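Local coordinates for 3-deoxy-D-manno-octulosonate 8-phosphate phosphatase KdsC (PDB 1K1E), which hydrolyses 3-deoxy-D-manno-octulosonate 8-phosphate to 3-deoxy-D-manno-octulosonate and inorganic phosphate, a magnesium-dependent step of lipopolysaccharide biosynthesis, at residues K81-K93 / Y104-C118. Sequence-based numbering, arbitrary orientation.
Sequences KLEKETACFDLMK and YIGDDSVDLPAFAAC. With HG (mercury (II) ion), chain N; CO (cobalt (II) ion), chain M; SO4 (sulfate ion), chain O.
Lys-84 runs its extended chain past Tyr-104 at about a right angle, its CD 3.4 Å from the phenol OH, and ends in a salt bridge from NZ to Asp-111 OD1 (2.9 Å), met nearly head-on along the C-O bond. The same oxygen accepts from Tyr-104 OH, which comes in 39° above the carboxylate plane. Asp-111 OD2 takes the backbone N-H groups of Asp-107 and Asp-108, so four donors fix the carboxylate's rotation. NZ also pairs with Asp-14 and donates to sulfate O1 (2.7 Å), while Val-110 packs its CB and both methyls against that oxygen.

This is the active-site end of a haloacid dehalogenase (HAD) fold, where the strand 102-106 delivers Asp-107 to the cobalt beside Asp-14 and Asp-16. The sulfate probably marks the place of the substrate phosphate, consistent with the substrate-binding role inferred for Lys-84. A water bridges Leu-82 O, Lys-84 N and Val-110 O where the two segments meet.

Farther along, helices 84-93 and 112-117 pack at -38°, their axes 7.9 Å apart. Ala-114 CB sits over the centre of the Tyr-104 ring, 3.3 Å above its plane. With SG anti to its carbonyl carbon (chi1 -66°), Cys-88 reaches a mercury ion at 2.4 Å, which Cys-118 SG and, at a longer distance, Ala-114 O also bind. Ala-117 CB touches Cys-88 CB and the Phe-89 ring, nearest at CZ (3.4 Å), and the Met-92 CE methyl lies against Ala-117 O and Cys-118 SG.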
loop_
_atom_site.group_PDB
_atom_site.type_symbol
_atom_site.label_atom_id
_atom_site.label_comp_id
_atom_site.label_asym_id
_atom_site.label_seq_id
_atom_site.Cartn_x
_atom_site.Cartn_y
_atom_site.Cartn_z
ATOM N N LYS A 81 -5.349 25.777 5.273
ATOM C CA LYS A 81 -6.370 26.554 4.539
ATOM C C LYS A 81 -7.212 25.702 3.629
ATOM O O LYS A 81 -6.695 25.026 2.740
ATOM C CB LYS A 81 -5.734 27.674 3.707
ATOM C CG LYS A 81 -6.773 28.724 3.395
ATOM C CD LYS A 81 -6.194 30.005 2.923
ATOM C CE LYS A 81 -7.271 31.060 3.079
ATOM N NZ LYS A 81 -6.771 32.439 2.845
ATOM N N LEU A 82 -8.520 25.759 3.815
ATOM C CA LEU A 82 -9.393 24.931 2.988
ATOM C C LEU A 82 -9.896 25.623 1.747
ATOM O O LEU A 82 -10.420 24.981 0.834
ATOM C CB LEU A 82 -10.580 24.412 3.806
ATOM C CG LEU A 82 -10.299 23.094 4.529
ATOM C CD1 LEU A 82 -11.554 22.578 5.255
ATOM C CD2 LEU A 82 -9.854 22.077 3.481
ATOM N N GLU A 83 -9.715 26.925 1.698
ATOM C CA GLU A 83 -10.163 27.711 0.555
ATOM C C GLU A 83 -8.921 27.968 -0.264
ATOM O O GLU A 83 -8.194 28.969 -0.081
ATOM C CB GLU A 83 -10.800 29.008 1.041
ATOM C CG GLU A 83 -11.330 29.868 -0.060
ATOM C CD GLU A 83 -10.255 30.699 -0.721
ATOM O OE1 GLU A 83 -9.667 31.549 -0.017
ATOM O OE2 GLU A 83 -9.997 30.508 -1.943
ATOM N N LYS A 84 -8.718 27.074 -1.227
ATOM C CA LYS A 84 -7.516 27.113 -2.029
ATOM C C LYS A 84 -7.349 28.163 -3.104
ATOM O O LYS A 84 -6.217 28.486 -3.435
ATOM C CB LYS A 84 -7.270 25.710 -2.625
ATOM C CG LYS A 84 -7.054 24.690 -1.509
ATOM C CD LYS A 84 -6.645 23.316 -2.068
ATOM C CE LYS A 84 -6.464 22.287 -0.907
ATOM N NZ LYS A 84 -5.770 21.089 -1.480
ATOM N N GLU A 85 -8.430 28.732 -3.627
ATOM C CA GLU A 85 -8.227 29.730 -4.667
ATOM C C GLU A 85 -7.448 30.973 -4.188
ATOM O O GLU A 85 -6.603 31.473 -4.905
ATOM C CB GLU A 85 -9.563 30.209 -5.247
ATOM C CG GLU A 85 -9.350 31.329 -6.297
ATOM C CD GLU A 85 -10.668 31.999 -6.709
ATOM O OE1 GLU A 85 -11.716 31.312 -6.610
ATOM O OE2 GLU A 85 -10.651 33.186 -7.134
ATOM N N THR A 86 -7.730 31.511 -3.005
ATOM C CA THR A 86 -6.945 32.663 -2.642
ATOM C C THR A 86 -5.526 32.235 -2.203
ATOM O O THR A 86 -4.588 33.012 -2.374
ATOM C CB THR A 86 -7.618 33.483 -1.540
ATOM O OG1 THR A 86 -7.806 32.667 -0.415
ATOM C CG2 THR A 86 -8.987 33.989 -2.042
ATOM N N ALA A 87 -5.372 31.008 -1.688
ATOM C CA ALA A 87 -4.071 30.502 -1.272
ATOM C C ALA A 87 -3.217 30.499 -2.519
ATOM O O ALA A 87 -2.024 30.820 -2.446
ATOM C CB ALA A 87 -4.127 29.053 -0.696
ATOM N N CYS A 88 -3.794 30.143 -3.673
ATOM C CA CYS A 88 -2.993 30.148 -4.894
ATOM C C CYS A 88 -2.419 31.513 -5.159
ATOM O O CYS A 88 -1.223 31.646 -5.403
ATOM C CB CYS A 88 -3.748 29.776 -6.207
ATOM S SG CYS A 88 -4.282 28.009 -6.151
ATOM N N PHE A 89 -3.260 32.537 -5.169
ATOM C CA PHE A 89 -2.683 33.842 -5.498
ATOM C C PHE A 89 -1.653 34.348 -4.506
ATOM O O PHE A 89 -0.682 35.047 -4.897
ATOM C CB PHE A 89 -3.826 34.805 -5.692
ATOM C CG PHE A 89 -4.747 34.377 -6.816
ATOM C CD1 PHE A 89 -4.283 34.355 -8.125
ATOM C CD2 PHE A 89 -6.070 34.028 -6.568
ATOM C CE1 PHE A 89 -5.136 33.999 -9.183
ATOM C CE2 PHE A 89 -6.919 33.671 -7.621
ATOM C CZ PHE A 89 -6.456 33.663 -8.921
ATOM N N ASP A 90 -1.865 33.983 -3.242
ATOM C CA ASP A 90 -0.949 34.389 -2.175
ATOM C C ASP A 90 0.385 33.737 -2.406
ATOM O O ASP A 90 1.419 34.386 -2.250
ATOM C CB ASP A 90 -1.497 33.996 -0.818
ATOM C CG ASP A 90 -2.669 34.849 -0.378
ATOM O OD1 ASP A 90 -3.373 34.444 0.621
ATOM O OD2 ASP A 90 -2.858 35.904 -1.026
ATOM N N LEU A 91 0.370 32.449 -2.781
ATOM C CA LEU A 91 1.643 31.745 -3.010
ATOM C C LEU A 91 2.309 32.292 -4.261
ATOM O O LEU A 91 3.542 32.403 -4.355
ATOM C CB LEU A 91 1.381 30.227 -3.134
ATOM C CG LEU A 91 1.025 29.534 -1.820
ATOM C CD1 LEU A 91 0.539 28.061 -2.125
ATOM C CD2 LEU A 91 2.308 29.503 -0.864
ATOM N N MET A 92 1.517 32.649 -5.251
ATOM C CA MET A 92 2.117 33.181 -6.477
ATOM C C MET A 92 2.828 34.482 -6.134
ATOM O O MET A 92 3.956 34.691 -6.564
ATOM C CB MET A 92 1.064 33.502 -7.536
ATOM C CG MET A 92 0.426 32.193 -8.115
ATOM S SD MET A 92 -1.109 32.598 -8.952
ATOM C CE MET A 92 -1.735 31.056 -9.532
ATOM N N LYS A 93 2.128 35.328 -5.370
ATOM C CA LYS A 93 2.715 36.610 -5.008
ATOM C C LYS A 93 4.014 36.356 -4.227
ATOM O O LYS A 93 5.018 37.079 -4.428
ATOM C CB LYS A 93 1.716 37.438 -4.184
ATOM C CG LYS A 93 1.971 38.939 -4.199
ATOM N N TYR A 104 -0.660 23.722 -11.172
ATOM C CA TYR A 104 -1.189 23.152 -9.938
ATOM C C TYR A 104 -1.449 21.673 -10.175
ATOM O O TYR A 104 -1.794 21.290 -11.278
ATOM C CB TYR A 104 -2.555 23.745 -9.606
ATOM C CG TYR A 104 -3.083 23.395 -8.245
ATOM C CD1 TYR A 104 -2.745 24.142 -7.097
ATOM C CD2 TYR A 104 -3.892 22.249 -8.054
ATOM C CE1 TYR A 104 -3.187 23.767 -5.809
ATOM C CE2 TYR A 104 -4.323 21.908 -6.823
ATOM C CZ TYR A 104 -3.984 22.630 -5.701
ATOM O OH TYR A 104 -4.450 22.233 -4.472
ATOM N N ILE A 105 -1.333 20.867 -9.134
ATOM C CA ILE A 105 -1.628 19.446 -9.300
ATOM C C ILE A 105 -2.515 19.049 -8.133
ATOM O O ILE A 105 -2.148 19.263 -6.977
ATOM C CB ILE A 105 -0.312 18.554 -9.389
ATOM C CG1 ILE A 105 -0.729 17.047 -9.462
ATOM C CG2 ILE A 105 0.749 18.957 -8.306
ATOM C CD1 ILE A 105 0.523 16.128 -9.784
ATOM N N GLY A 106 -3.676 18.453 -8.423
ATOM C CA GLY A 106 -4.600 18.146 -7.339
ATOM C C GLY A 106 -5.311 16.858 -7.641
ATOM O O GLY A 106 -5.054 16.221 -8.685
ATOM N N ASP A 107 -6.148 16.456 -6.702
ATOM C CA ASP A 107 -6.884 15.175 -6.878
ATOM C C ASP A 107 -8.374 15.231 -6.548
ATOM O O ASP A 107 -9.062 14.241 -6.777
ATOM C CB ASP A 107 -6.328 14.088 -5.972
ATOM C CG ASP A 107 -6.607 14.352 -4.488
ATOM O OD1 ASP A 107 -7.110 13.474 -3.756
ATOM O OD2 ASP A 107 -6.321 15.460 -4.025
ATOM N N ASP A 108 -8.838 16.321 -5.948
ATOM C CA ASP A 108 -10.253 16.328 -5.511
ATOM C C ASP A 108 -10.988 17.638 -5.674
ATOM O O ASP A 108 -10.409 18.639 -6.156
ATOM C CB ASP A 108 -10.321 15.851 -4.015
ATOM C CG ASP A 108 -11.638 15.155 -3.657
ATOM O OD1 ASP A 108 -11.758 14.733 -2.468
ATOM O OD2 ASP A 108 -12.509 15.002 -4.565
ATOM N N SER A 109 -12.266 17.626 -5.263
ATOM C CA SER A 109 -13.140 18.797 -5.406
ATOM C C SER A 109 -12.547 20.056 -4.835
ATOM O O SER A 109 -12.701 21.135 -5.444
ATOM C CB SER A 109 -14.515 18.520 -4.759
ATOM O OG SER A 109 -15.066 17.336 -5.370
ATOM N N VAL A 110 -11.883 19.923 -3.686
ATOM C CA VAL A 110 -11.255 21.069 -3.021
ATOM C C VAL A 110 -10.284 21.753 -3.968
ATOM O O VAL A 110 -10.053 22.930 -3.821
ATOM C CB VAL A 110 -10.422 20.643 -1.730
ATOM C CG1 VAL A 110 -10.189 21.870 -0.778
ATOM C CG2 VAL A 110 -11.152 19.521 -0.947
ATOM N N ASP A 111 -9.694 21.031 -4.922
ATOM C CA ASP A 111 -8.721 21.671 -5.801
ATOM C C ASP A 111 -9.327 22.350 -7.033
ATOM O O ASP A 111 -8.614 23.040 -7.772
ATOM C CB ASP A 111 -7.710 20.626 -6.257
ATOM C CG ASP A 111 -7.114 19.890 -5.108
ATOM O OD1 ASP A 111 -6.528 20.576 -4.261
ATOM O OD2 ASP A 111 -7.235 18.652 -5.012
ATOM N N LEU A 112 -10.623 22.137 -7.266
ATOM C CA LEU A 112 -11.242 22.744 -8.431
ATOM C C LEU A 112 -10.974 24.283 -8.515
ATOM O O LEU A 112 -10.662 24.788 -9.603
ATOM C CB LEU A 112 -12.752 22.428 -8.435
ATOM C CG LEU A 112 -12.979 20.932 -8.767
ATOM C CD1 LEU A 112 -14.517 20.647 -8.668
ATOM C CD2 LEU A 112 -12.495 20.601 -10.161
ATOM N N PRO A 113 -11.105 25.028 -7.401
ATOM C CA PRO A 113 -10.852 26.474 -7.492
ATOM C C PRO A 113 -9.352 26.736 -7.737
ATOM O O PRO A 113 -8.995 27.746 -8.339
ATOM C CB PRO A 113 -11.296 27.020 -6.125
ATOM C CG PRO A 113 -12.246 25.964 -5.599
ATOM C CD PRO A 113 -11.606 24.650 -6.072
ATOM N N ALA A 114 -8.503 25.810 -7.296
ATOM C CA ALA A 114 -7.070 25.900 -7.500
ATOM C C ALA A 114 -6.660 25.733 -8.954
ATOM O O ALA A 114 -5.767 26.448 -9.451
ATOM C CB ALA A 114 -6.316 24.869 -6.608
ATOM N N PHE A 115 -7.329 24.816 -9.651
ATOM C CA PHE A 115 -7.044 24.610 -11.057
ATOM C C PHE A 115 -7.381 25.893 -11.804
ATOM O O PHE A 115 -6.643 26.305 -12.667
ATOM C CB PHE A 115 -7.927 23.485 -11.655
ATOM C CG PHE A 115 -7.738 22.136 -11.001
ATOM C CD1 PHE A 115 -8.808 21.222 -10.912
ATOM C CD2 PHE A 115 -6.501 21.741 -10.523
ATOM C CE1 PHE A 115 -8.643 19.938 -10.354
ATOM C CE2 PHE A 115 -6.334 20.465 -9.974
ATOM C CZ PHE A 115 -7.411 19.562 -9.887
ATOM N N ALA A 116 -8.532 26.483 -11.443
ATOM C CA ALA A 116 -9.054 27.689 -12.089
ATOM C C ALA A 116 -8.155 28.903 -11.859
ATOM O O ALA A 116 -7.977 29.727 -12.733
ATOM C CB ALA A 116 -10.457 27.977 -11.587
ATOM N N ALA A 117 -7.572 28.989 -10.682
ATOM C CA ALA A 117 -6.709 30.118 -10.377
ATOM C C ALA A 117 -5.348 29.973 -11.065
ATOM O O ALA A 117 -4.738 31.014 -11.435
ATOM C CB ALA A 117 -6.542 30.220 -8.951
ATOM N N CYS A 118 -4.871 28.729 -11.285
ATOM C CA CYS A 118 -3.558 28.557 -11.977
ATOM C C CYS A 118 -3.675 28.568 -13.503
ATOM O O CYS A 118 -4.725 28.323 -14.051
ATOM C CB CYS A 118 -2.869 27.251 -11.576
ATOM S SG CYS A 118 -1.922 27.286 -10.038
HETATM HG HG HG N . -3.349 27.536 -8.300
HETATM CO CO CO M . -5.993 16.172 -2.148
HETATM S S SO4 O . -7.247 19.365 1.172
HETATM O O1 SO4 O . -7.627 19.665 -0.211
HETATM O O2 SO4 O . -7.539 17.919 1.398
HETATM O O3 SO4 O . -8.018 20.161 2.113
HETATM O O4 SO4 O . -5.803 19.702 1.256
HETATM O O HOH W 1 -10.896 25.130 -2.231
HETATM O O HOH W 2 -7.303 14.736 -1.376
HETATM O O HOH W 3 -7.425 17.727 -2.407
HETATM O O HOH W 4 -5.445 17.064 -0.234
#